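Local coordinates for protein phenylacetaldehyde dehydrogenase (Burkholderia cenocepacia, PDB 4O5H) that probably oxidises phenylacetaldehyde to phenylacetate with NAD+ as electron acceptor, as a member of the aldehyde dehydrogenase family, at residues Ala76-Arg79 with Ala80-Ala83; Asp93-Arg96 with Leu97-Leu101; Gln128-Asp131 with Val132-Ala136. All coordinates share one frame; numbering follows the deposited sequence. Where two conformers were deposited one is given.

Interaction 1 of 3, residues Ala76-Arg79 with Ala80-Ala83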
# COMPACT_ATOMS: atom_id res chain seq x y z
N ALA A 76 6.48 17.25 -17.23
CA ALA A 76 6.46 16.53 -18.50
C ALA A 76 5.69 15.22 -18.39
O ALA A 76 4.92 14.88 -19.29
CB ALA A 76 7.88 16.29 -18.99
N ALA A 77 5.93 14.47 -17.31
CA ALA A 77 5.25 13.21 -17.12
C ALA A 77 3.75 13.42 -16.96
O ALA A 77 2.96 12.65 -17.50
CB ALA A 77 5.82 12.46 -15.91
N ARG A 78 3.37 14.45 -16.23
CA ARG A 78 1.96 14.85 -16.13
C ARG A 78 1.36 15.12 -17.48
O ARG A 78 0.28 14.64 -17.79
CB ARG A 78 1.80 16.11 -15.26
CG ARG A 78 1.65 15.81 -13.78
CD ARG A 78 0.21 15.85 -13.30
NE ARG A 78 -0.66 14.83 -13.88
CZ ARG A 78 -1.05 13.71 -13.27
NH1 ARG A 78 -0.62 13.35 -12.05
NH2 ARG A 78 -1.87 12.90 -13.91
N ARG A 79 2.02 15.95 -18.27
CA ARG A 79 1.50 16.32 -19.61
C ARG A 79 1.33 15.08 -20.48
O ARG A 79 0.32 14.93 -21.15
CB ARG A 79 2.44 17.28 -20.37
CG ARG A 79 2.28 18.75 -20.02
CD ARG A 79 3.08 19.67 -20.96
NE ARG A 79 4.53 19.41 -20.90
CZ ARG A 79 5.36 19.87 -19.96
NH1 ARG A 79 4.94 20.64 -18.96
NH2 ARG A 79 6.64 19.59 -20.03
N ALA A 80 2.31 14.19 -20.43
CA ALA A 80 2.28 12.97 -21.27
C ALA A 80 1.13 12.06 -20.88
O ALA A 80 0.59 11.35 -21.71
CB ALA A 80 3.60 12.22 -21.22
N PHE A 81 0.78 12.07 -19.61
CA PHE A 81 -0.32 11.21 -19.12
C PHE A 81 -1.67 11.87 -19.34
O PHE A 81 -2.64 11.21 -19.71
CB PHE A 81 -0.16 10.88 -17.62
CG PHE A 81 -1.22 9.96 -17.08
CD1 PHE A 81 -1.11 8.60 -17.22
CD2 PHE A 81 -2.36 10.48 -16.46
CE1 PHE A 81 -2.10 7.74 -16.74
CE2 PHE A 81 -3.36 9.64 -15.97
CZ PHE A 81 -3.25 8.28 -16.13
N ASP A 82 -1.72 13.17 -19.12
CA ASP A 82 -2.98 13.92 -19.15
C ASP A 82 -3.48 14.27 -20.54
O ASP A 82 -4.69 14.40 -20.75
CB ASP A 82 -2.84 15.22 -18.35
CG ASP A 82 -2.67 14.97 -16.85
OD1 ASP A 82 -3.10 13.90 -16.35
OD2 ASP A 82 -2.13 15.86 -16.19
N ALA A 83 -2.56 14.41 -21.49
CA ALA A 83 -2.91 14.89 -22.82
C ALA A 83 -2.16 14.28 -23.99
O ALA A 83 -2.68 14.29 -25.08
CB ALA A 83 -2.81 16.41 -22.88
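The last turn of helix 67-82 is stapled by an i to i+4 salt bridge between R78 and D82. R78 meets the carboxylate side-on: NE binds D82 OD2 at 2.9 Å and NH2 binds D82 OD1, also at 2.9 Å. Both oxygens are approached on their syn sides, and the guanidinium and carboxylate planes lie only 16° apart, so the two bonds together fix how each group is rotated. Bends at chi2 and chi3 fold the arginine down the helix to get there. The backbone adds a third link, D82 N to R78 O at 2.8 Å. D82 OD2 also sits 3.1 Å from R78 O; two acceptors face each other here, and the same OD2 takes the NE hydrogen bond. F81, with CG anti to its N (chi1 -178°), runs alongside R78; its ring stands 89° to the guanidinium, and F81 CD2 comes 3.5 Å from R78 NH2. A83, which leaves helical geometry, still bonds through N to R79 O. R78 NH1 has partners of its own, a salt bridge to D255 and a bond to R253 O. The inner face of the helix lies on strands 166-181, 204-208 and 234-236, parallel neighbours in a mixed sheet: A77 against V177 and V206, A80 and F81 against T204, and A76 against N235.

Interaction 2 of 3, residues Asp93-Arg96 with Leu97-Leu101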
# COMPACT_ATOMS: atom_id res chain seq x y z
N ASP A 93 -0.58 -0.98 -28.66
CA ASP A 93 0.53 -0.04 -28.91
C ASP A 93 1.56 -0.15 -27.77
O ASP A 93 2.76 -0.20 -28.01
CB ASP A 93 0.04 1.42 -29.02
CG ASP A 93 -0.88 1.67 -30.20
OD1 ASP A 93 -0.75 1.02 -31.26
OD2 ASP A 93 -1.78 2.52 -30.06
N ARG A 94 1.09 -0.16 -26.53
CA ARG A 94 1.98 -0.25 -25.40
C ARG A 94 2.76 -1.58 -25.45
O ARG A 94 3.97 -1.63 -25.23
CB ARG A 94 1.21 -0.13 -24.07
CG ARG A 94 0.33 1.12 -23.96
CD ARG A 94 -0.04 1.50 -22.53
NE ARG A 94 -0.67 0.43 -21.76
CZ ARG A 94 -1.99 0.22 -21.67
NH1 ARG A 94 -2.85 1.02 -22.32
NH2 ARG A 94 -2.47 -0.82 -20.92
N GLU A 95 2.06 -2.65 -25.78
CA GLU A 95 2.64 -3.98 -25.91
C GLU A 95 3.76 -3.95 -26.95
O GLU A 95 4.89 -4.39 -26.67
CB GLU A 95 1.53 -4.97 -26.31
CG GLU A 95 1.96 -6.40 -26.56
CD GLU A 95 0.76 -7.22 -27.02
OE1 GLU A 95 0.26 -6.99 -28.15
OE2 GLU A 95 0.31 -8.09 -26.22
N ARG A 96 3.46 -3.39 -28.12
CA ARG A 96 4.40 -3.39 -29.24
C ARG A 96 5.67 -2.66 -28.86
O ARG A 96 6.79 -3.16 -29.08
CB ARG A 96 3.77 -2.76 -30.47
CG ARG A 96 4.72 -2.77 -31.68
CD ARG A 96 4.16 -2.17 -32.92
NE ARG A 96 2.96 -2.88 -33.41
CZ ARG A 96 2.92 -3.94 -34.24
NH1 ARG A 96 4.00 -4.59 -34.63
NH2 ARG A 96 1.74 -4.39 -34.63
N LEU A 97 5.51 -1.47 -28.29
CA LEU A 97 6.66 -0.63 -27.96
C LEU A 97 7.56 -1.30 -26.89
O LEU A 97 8.78 -1.24 -26.97
CB LEU A 97 6.22 0.75 -27.48
CG LEU A 97 5.52 1.62 -28.54
CD1 LEU A 97 4.91 2.83 -27.87
CD2 LEU A 97 6.49 2.05 -29.60
N MET A 98 6.94 -1.91 -25.91
CA MET A 98 7.69 -2.60 -24.85
C MET A 98 8.45 -3.76 -25.44
O MET A 98 9.59 -4.02 -25.02
CB MET A 98 6.76 -3.05 -23.74
CG MET A 98 6.18 -1.86 -22.96
SD MET A 98 5.10 -2.38 -21.61
CE MET A 98 6.29 -3.12 -20.54
N LEU A 99 7.86 -4.50 -26.38
CA LEU A 99 8.55 -5.63 -27.01
C LEU A 99 9.77 -5.21 -27.81
O LEU A 99 10.83 -5.86 -27.78
CB LEU A 99 7.60 -6.45 -27.90
CG LEU A 99 6.49 -7.17 -27.16
CD1 LEU A 99 5.47 -7.74 -28.15
CD2 LEU A 99 7.05 -8.28 -26.29
N VAL A 100 9.63 -4.10 -28.52
CA VAL A 100 10.75 -3.49 -29.24
C VAL A 100 11.86 -3.12 -28.26
O VAL A 100 13.02 -3.37 -28.52
CB VAL A 100 10.28 -2.23 -30.02
CG1 VAL A 100 11.47 -1.46 -30.58
CG2 VAL A 100 9.36 -2.64 -31.18
N LEU A 101 11.51 -2.53 -27.14
CA LEU A 101 12.50 -2.15 -26.16
C LEU A 101 13.24 -3.36 -25.59
O LEU A 101 14.48 -3.32 -25.47
CB LEU A 101 11.85 -1.34 -25.03
CG LEU A 101 12.75 -0.91 -23.86
CD1 LEU A 101 13.92 -0.06 -24.37
CD2 LEU A 101 11.91 -0.15 -22.85
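E95 and L99 meet without using a flat group: E95 CG lies 4.1 Å from L99 CD1, while the carboxylate beyond it takes no part in the touch. E95 is extended (CG anti to the backbone N, chi1 177°), which runs its methylene chain beside L99 and carries its acid end outward, where OE2 is hydrogen-bonded to T147 OG1. The carboxylate of D93 likewise serves another partner, K90 N. R94 NH2 is hydrogen-bonded to A200 O, and the guanidinium of R96 makes a weak hydrogen bond through NH1 to a glycerol, probably from the crystallisation liquor. What crosses this turn is therefore mainly backbone and aliphatic carbon. Regular i to i+4 hydrogen bonds link L97 N to D93 O, M98 N to R94 O, L99 N to E95 O and V100 N to R96 O. A gamma carbon comes close to three of those carbonyl oxygens: L97 CG is 3.3 Å from D93 O, M98 CG 3.2 Å from R94 O and L99 CG 3.2 Å from E95 O. In all three residues chi1 lies close to -67°, setting CG opposite the residue's own carbonyl carbon and back toward the preceding turn. V100 does the same with one branch, V100 CG2, at 3.4 Å from R96 O. Helix 91-107 lies among several others: M98 and L99 rest on A143 of helix 124-145, V100 and L101 on A227 of helix 215-227, and L97 on W86 of helix 85-88.

Interaction 3 of 3, residues Gln128-Asp131 with Val132-Ala136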
# COMPACT_ATOMS: atom_id res chain seq x y z
N GLN A 128 25.98 -9.18 -17.58
CA GLN A 128 25.45 -9.54 -18.89
C GLN A 128 24.44 -10.67 -18.81
O GLN A 128 23.31 -10.54 -19.33
CB GLN A 128 26.59 -9.92 -19.82
CG GLN A 128 26.16 -10.00 -21.26
CD GLN A 128 27.32 -10.13 -22.23
OE1 GLN A 128 28.50 -10.10 -21.86
NE2 GLN A 128 26.99 -10.29 -23.49
N GLY A 129 24.81 -11.76 -18.09
CA GLY A 129 23.98 -12.93 -18.03
C GLY A 129 22.80 -12.87 -17.07
O GLY A 129 21.82 -13.60 -17.22
N LEU A 130 22.90 -12.04 -16.05
CA LEU A 130 21.78 -11.86 -15.12
C LEU A 130 21.10 -10.47 -15.30
O LEU A 130 19.98 -10.42 -15.76
CB LEU A 130 22.21 -12.03 -13.70
CG LEU A 130 21.03 -11.86 -12.74
CD1 LEU A 130 20.15 -13.11 -12.74
CD2 LEU A 130 21.48 -11.65 -11.32
N ASP A 131 21.78 -9.40 -14.91
CA ASP A 131 21.16 -8.09 -14.88
C ASP A 131 20.55 -7.71 -16.23
O ASP A 131 19.36 -7.37 -16.30
CB ASP A 131 22.15 -6.99 -14.48
CG ASP A 131 22.72 -7.19 -13.11
OD1 ASP A 131 23.28 -8.30 -12.84
OD2 ASP A 131 22.68 -6.21 -12.29
N VAL A 132 21.36 -7.72 -17.28
CA VAL A 132 20.88 -7.19 -18.58
C VAL A 132 19.82 -8.14 -19.17
O VAL A 132 18.75 -7.71 -19.60
CB VAL A 132 22.04 -6.97 -19.54
CG1 VAL A 132 21.53 -6.63 -20.91
CG2 VAL A 132 22.98 -5.89 -19.03
N ALA A 133 20.08 -9.43 -19.11
CA ALA A 133 19.13 -10.44 -19.64
C ALA A 133 17.78 -10.32 -18.92
O ALA A 133 16.74 -10.34 -19.56
CB ALA A 133 19.71 -11.83 -19.48
N MET A 134 17.80 -10.19 -17.59
CA MET A 134 16.56 -10.10 -16.85
C MET A 134 15.87 -8.73 -16.94
O MET A 134 14.67 -8.64 -16.74
CB MET A 134 16.74 -10.56 -15.40
CG MET A 134 16.94 -12.07 -15.28
SD MET A 134 15.46 -12.97 -15.80
CE MET A 134 14.53 -12.80 -14.28
N ALA A 135 16.63 -7.68 -17.23
CA ALA A 135 16.03 -6.37 -17.52
C ALA A 135 15.21 -6.48 -18.79
O ALA A 135 14.09 -6.04 -18.82
CB ALA A 135 17.08 -5.31 -17.65
N ALA A 136 15.80 -7.04 -19.82
CA ALA A 136 15.09 -7.27 -21.07
C ALA A 136 13.86 -8.14 -20.87
O ALA A 136 12.78 -7.84 -21.38
CB ALA A 136 16.02 -7.87 -22.13
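M134 N is bonded to L130 O at 2.9 Å with an N-H...O angle of 160°, and this ordinary helical bond comes directly after a wider, pi-type turn in helix 124-145. In that turn A133 N reaches five residues back to Q128 O, weakly, at 3.4 Å, whereas G129 O faces the methyl of A133, with A133 CB at 3.6 Å. L130 takes up the distortion in its backbone (phi -108°, psi -70°), and regular spacing is restored by the M134 bond and by A135 N to D131 O at 2.9 Å. Because L130 and M134 are four residues apart, their side chains leave the helix on the same face. L130 CD1 lies 4.2 Å from M134 CG, an apolar touch, and M134 CB sits 3.3 Å from L130 O. M134 then bends at chi2 and chi3, its end leading away from L130; the side chain touches L189 and N476. Y160 of the second subunit packs on both L130 and M134, placing this face at the dimer contact. In relatives such as mitochondrial aldehyde dehydrogenase, a methionine of the corresponding helix lines the substrate tunnel, and M134 probably does so here. D131 turns its carboxylate to K122, a salt bridge made by OD2, and touches F186 just ahead of helix 187-201. V132 and A135 pack on L188 of that helix, while V132 also meets I105 of helix 91-107 and L112 of helix 109-120. The Q128 amide oxygen is held by R110 NH1. A135 CB lies 3.4 Å from D131 O, the same oxygen that accepts the hydrogen bond of A135 N.

The three contacts come in series along the chain, each within one helix: interaction 1 in 67-82, interaction 2 in 91-107 and interaction 3 in 124-145. The centres of interactions 1 and 2 are about 19 Å apart. Those of interactions 2 and 3 are about 18 Å apart, and those of interactions 1 and 3 about 30 Å; none touches another. Interaction 1 lies outermost, against the parallel strands of what is probably the coenzyme-binding domain. Interaction 2 stands next to helix 124-145, which also carries interaction 3; the nearest atoms of interactions 2 and 3 are about 6 Å apart. The series thus leads from a charged helix end at the periphery to the second subunit and the probable substrate tunnel.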